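Teichoic acid biosynthesis protein F (Staphylococcus epidermidis, PDB 3L7I) is a teichoic acid biosynthesis protein whose modelled part is built on a glycosyltransferase-like GT-B fold. Local coordinates at residues A[444-456]-A[647-659]. Numbering follows the deposited sequence.
Sequences HGTPLKRLANDMK and YDKGLRGFYMNYM
Tyr-655 lies against Leu-448 to Asp-454, beginning with its backbone N, which bonds Leu-448 O at 3.2 Å. CB itself does not head for 444-456; with CG anti to the carbonyl carbon (chi1 -68°) the ring end swings in against it. CD2 and CE2 pass Pro-447 CB, 3.8 Å from CE2, and CE2 also meets Lys-449 O, both obliquely to the ring. Arg-450 CG lies over one ring face, while CE1 sits above the Arg-450 guanidinium, whose NE donates to Asp-454 O, an oxygen in the guanidinium plane. At the tip, Tyr-655 OH donates to Asp-454 OD2 at 2.9 Å, on the anti side of the carboxylate. The same OH accepts a weak bond from Leu-451 N. The chain here has two parallel-sheet domains, as in GT-B proteins: 444-456 follows strand 438-441 of one and 647-659 follows strand 637-640 of the other, so the contact bridges the two halves, with Tyr-488 and Ile-492 of helix 487-496 also against Tyr-655. Beside it, Leu-448 CG stands 4.0 Å above the centre of the Phe-654 ring, and Leu-448 CD1 reaches Met-656 CG. Farther out, Lys-449 NZ donates to Tyr-647 OH at 2.8 Å; the Lys-449 side chain also lies about 3 Å from a sulfate ion, probably from the crystallisation liquor.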
# COMPACT_ATOMS: atom_id res chain seq x y z
N HIS A 444 -40.28 -1.54 20.88
CA HIS A 444 -41.55 -1.70 20.20
C HIS A 444 -42.45 -2.72 20.89
O HIS A 444 -43.03 -3.58 20.22
CB HIS A 444 -41.31 -2.14 18.76
CG HIS A 444 -40.36 -3.28 18.66
ND1 HIS A 444 -39.05 -3.13 18.29
CD2 HIS A 444 -40.51 -4.59 18.98
CE1 HIS A 444 -38.44 -4.30 18.33
NE2 HIS A 444 -39.30 -5.20 18.75
N GLY A 445 -42.58 -2.66 22.20
CA GLY A 445 -43.59 -3.48 22.83
C GLY A 445 -43.23 -4.27 24.07
O GLY A 445 -42.10 -4.71 24.23
N THR A 446 -44.22 -4.45 24.93
CA THR A 446 -44.07 -5.24 26.14
C THR A 446 -43.72 -6.66 25.75
O THR A 446 -44.43 -7.28 24.96
CB THR A 446 -45.38 -5.29 26.97
OG1 THR A 446 -45.67 -3.99 27.51
CG2 THR A 446 -45.23 -6.28 28.10
N PRO A 447 -42.61 -7.20 26.30
CA PRO A 447 -42.17 -8.52 25.84
C PRO A 447 -43.05 -9.61 26.42
O PRO A 447 -43.47 -9.52 27.57
CB PRO A 447 -40.75 -8.64 26.40
CG PRO A 447 -40.38 -7.28 26.84
CD PRO A 447 -41.66 -6.61 27.26
N LEU A 448 -43.34 -10.61 25.60
CA LEU A 448 -43.95 -11.84 26.07
C LEU A 448 -42.91 -12.94 25.90
O LEU A 448 -42.75 -13.79 26.77
CB LEU A 448 -45.19 -12.16 25.25
CG LEU A 448 -45.70 -13.60 25.35
CD1 LEU A 448 -46.61 -13.71 26.54
CD2 LEU A 448 -46.40 -14.01 24.07
N LYS A 449 -42.18 -12.89 24.79
CA LYS A 449 -41.12 -13.86 24.55
C LYS A 449 -39.76 -13.36 25.08
O LYS A 449 -39.45 -12.17 25.01
CB LYS A 449 -41.03 -14.17 23.04
CG LYS A 449 -42.25 -14.89 22.43
CD LYS A 449 -42.41 -14.61 20.92
CE LYS A 449 -43.53 -15.43 20.24
NZ LYS A 449 -43.05 -16.78 19.70
N ARG A 450 -38.96 -14.28 25.61
CA ARG A 450 -37.62 -13.93 26.09
C ARG A 450 -36.73 -13.43 24.96
O ARG A 450 -36.70 -14.01 23.88
CB ARG A 450 -36.96 -15.13 26.77
CG ARG A 450 -37.74 -15.71 27.93
CD ARG A 450 -36.99 -16.87 28.57
NE ARG A 450 -35.96 -16.42 29.52
CZ ARG A 450 -36.18 -16.20 30.82
NH1 ARG A 450 -37.39 -16.39 31.34
NH2 ARG A 450 -35.17 -15.79 31.59
N LEU A 451 -35.97 -12.36 25.23
CA LEU A 451 -35.08 -11.77 24.22
C LEU A 451 -33.72 -11.32 24.76
O LEU A 451 -33.58 -11.06 25.96
CB LEU A 451 -35.73 -10.56 23.52
CG LEU A 451 -36.55 -9.54 24.32
CD1 LEU A 451 -36.22 -9.55 25.79
CD2 LEU A 451 -36.33 -8.17 23.73
N ALA A 452 -32.75 -11.19 23.87
CA ALA A 452 -31.44 -10.64 24.21
C ALA A 452 -30.72 -11.48 25.28
O ALA A 452 -30.49 -12.67 25.07
CB ALA A 452 -31.59 -9.19 24.65
N ASN A 453 -30.34 -10.88 26.40
CA ASN A 453 -29.61 -11.60 27.44
C ASN A 453 -30.33 -12.89 27.90
O ASN A 453 -29.70 -13.88 28.31
CB ASN A 453 -29.41 -10.68 28.64
CG ASN A 453 -28.13 -10.99 29.38
OD1 ASN A 453 -27.33 -11.82 28.95
ND2 ASN A 453 -27.92 -10.30 30.50
N ASP A 454 -31.65 -12.87 27.79
CA ASP A 454 -32.49 -13.86 28.43
C ASP A 454 -32.72 -15.09 27.60
O ASP A 454 -33.20 -16.10 28.12
CB ASP A 454 -33.82 -13.23 28.85
CG ASP A 454 -33.67 -12.25 30.00
OD1 ASP A 454 -32.52 -12.13 30.49
OD2 ASP A 454 -34.67 -11.61 30.42
N MET A 455 -32.40 -15.04 26.31
CA MET A 455 -32.53 -16.24 25.50
C MET A 455 -31.51 -17.27 25.96
O MET A 455 -30.41 -16.92 26.37
CB MET A 455 -32.31 -15.92 24.04
CG MET A 455 -33.35 -14.98 23.49
SD MET A 455 -33.31 -14.96 21.70
CE MET A 455 -34.56 -13.70 21.39
N LYS A 456 -31.89 -18.55 25.90
CA LYS A 456 -30.97 -19.59 26.35
C LYS A 456 -30.11 -20.08 25.19
O LYS A 456 -28.89 -20.19 25.33
CB LYS A 456 -31.72 -20.74 27.02
CG LYS A 456 -30.90 -21.49 28.09
CD LYS A 456 -30.56 -20.60 29.31
CE LYS A 456 -29.17 -19.95 29.22
NZ LYS A 456 -28.06 -20.86 29.66
N TYR A 647 -45.68 -25.68 21.33
CA TYR A 647 -44.96 -24.63 22.08
C TYR A 647 -44.53 -25.00 23.50
O TYR A 647 -44.83 -24.28 24.45
CB TYR A 647 -45.80 -23.35 22.13
CG TYR A 647 -45.35 -22.23 21.21
CD1 TYR A 647 -45.37 -22.38 19.83
CD2 TYR A 647 -44.94 -21.00 21.73
CE1 TYR A 647 -44.98 -21.33 18.99
CE2 TYR A 647 -44.55 -19.96 20.91
CZ TYR A 647 -44.57 -20.12 19.53
OH TYR A 647 -44.18 -19.09 18.71
N ASP A 648 -43.83 -26.13 23.64
CA ASP A 648 -42.98 -26.41 24.81
C ASP A 648 -43.64 -26.95 26.07
O ASP A 648 -43.06 -26.84 27.16
CB ASP A 648 -42.13 -25.19 25.16
CG ASP A 648 -40.96 -25.01 24.24
OD1 ASP A 648 -40.22 -26.00 24.04
OD2 ASP A 648 -40.77 -23.88 23.72
N LYS A 649 -44.82 -27.54 25.95
CA LYS A 649 -45.49 -28.16 27.09
C LYS A 649 -45.80 -27.14 28.20
O LYS A 649 -46.90 -26.59 28.25
CB LYS A 649 -44.65 -29.33 27.63
CG LYS A 649 -43.90 -30.10 26.53
CD LYS A 649 -43.78 -31.59 26.82
CE LYS A 649 -43.30 -32.33 25.59
NZ LYS A 649 -43.83 -33.72 25.52
N GLY A 650 -44.82 -26.88 29.07
CA GLY A 650 -44.98 -25.87 30.11
C GLY A 650 -44.11 -24.64 29.90
O GLY A 650 -43.66 -24.01 30.86
N LEU A 651 -43.88 -24.30 28.63
CA LEU A 651 -42.96 -23.24 28.22
C LEU A 651 -42.86 -22.04 29.16
O LEU A 651 -43.79 -21.24 29.29
CB LEU A 651 -43.27 -22.78 26.78
CG LEU A 651 -42.62 -21.50 26.25
CD1 LEU A 651 -42.21 -21.62 24.79
CD2 LEU A 651 -43.56 -20.34 26.44
N ARG A 652 -41.70 -21.91 29.80
CA ARG A 652 -41.39 -20.76 30.63
C ARG A 652 -40.49 -19.83 29.83
O ARG A 652 -39.86 -18.92 30.38
CB ARG A 652 -40.72 -21.20 31.93
CG ARG A 652 -41.50 -22.27 32.67
CD ARG A 652 -40.59 -23.07 33.60
NE ARG A 652 -41.23 -24.31 34.01
CZ ARG A 652 -40.71 -25.16 34.90
NH1 ARG A 652 -39.55 -24.88 35.47
NH2 ARG A 652 -41.36 -26.27 35.22
N GLY A 653 -40.41 -20.08 28.53
CA GLY A 653 -39.77 -19.16 27.61
C GLY A 653 -40.68 -17.97 27.36
O GLY A 653 -40.59 -17.29 26.33
N PHE A 654 -41.59 -17.75 28.32
CA PHE A 654 -42.46 -16.59 28.39
C PHE A 654 -42.22 -15.96 29.75
O PHE A 654 -41.99 -16.67 30.72
CB PHE A 654 -43.92 -17.02 28.31
CG PHE A 654 -44.42 -17.26 26.91
CD1 PHE A 654 -43.57 -17.20 25.83
CD2 PHE A 654 -45.76 -17.56 26.69
CE1 PHE A 654 -44.04 -17.42 24.54
CE2 PHE A 654 -46.23 -17.79 25.42
CZ PHE A 654 -45.37 -17.71 24.34
N TYR A 655 -42.29 -14.64 29.83
CA TYR A 655 -42.03 -13.98 31.10
C TYR A 655 -43.25 -14.07 31.99
O TYR A 655 -43.13 -14.09 33.22
CB TYR A 655 -41.69 -12.51 30.91
CG TYR A 655 -40.36 -12.26 30.24
CD1 TYR A 655 -39.16 -12.50 30.90
CD2 TYR A 655 -40.31 -11.74 28.95
CE1 TYR A 655 -37.95 -12.25 30.29
CE2 TYR A 655 -39.11 -11.49 28.35
CZ TYR A 655 -37.94 -11.75 29.02
OH TYR A 655 -36.76 -11.49 28.38
N MET A 656 -44.42 -14.13 31.37
CA MET A 656 -45.63 -14.20 32.16
C MET A 656 -46.21 -15.60 32.21
O MET A 656 -45.83 -16.50 31.44
CB MET A 656 -46.66 -13.22 31.63
CG MET A 656 -47.01 -13.44 30.20
SD MET A 656 -48.77 -13.13 29.98
CE MET A 656 -48.96 -11.64 30.94
N ASN A 657 -47.14 -15.81 33.13
CA ASN A 657 -47.79 -17.09 33.24
C ASN A 657 -49.01 -17.17 32.32
O ASN A 657 -50.13 -16.89 32.72
CB ASN A 657 -48.14 -17.43 34.68
CG ASN A 657 -48.41 -18.90 34.86
OD1 ASN A 657 -48.86 -19.57 33.93
ND2 ASN A 657 -48.12 -19.41 36.05
N TYR A 658 -48.73 -17.54 31.07
CA TYR A 658 -49.72 -17.59 29.99
C TYR A 658 -50.98 -18.39 30.31
O TYR A 658 -52.09 -18.00 29.94
CB TYR A 658 -49.06 -18.22 28.77
CG TYR A 658 -49.84 -18.11 27.48
CD1 TYR A 658 -49.61 -17.06 26.61
CD2 TYR A 658 -50.76 -19.08 27.12
CE1 TYR A 658 -50.29 -16.96 25.42
CE2 TYR A 658 -51.46 -18.99 25.93
CZ TYR A 658 -51.21 -17.93 25.07
OH TYR A 658 -51.90 -17.82 23.87
N MET A 659 -50.79 -19.53 30.96
CA MET A 659 -51.89 -20.42 31.26
C MET A 659 -52.92 -19.73 32.13
O MET A 659 -54.09 -20.11 32.12
CB MET A 659 -51.38 -21.68 31.93
CG MET A 659 -51.68 -22.93 31.15
SD MET A 659 -51.48 -22.64 29.39
CE MET A 659 -50.13 -23.77 29.02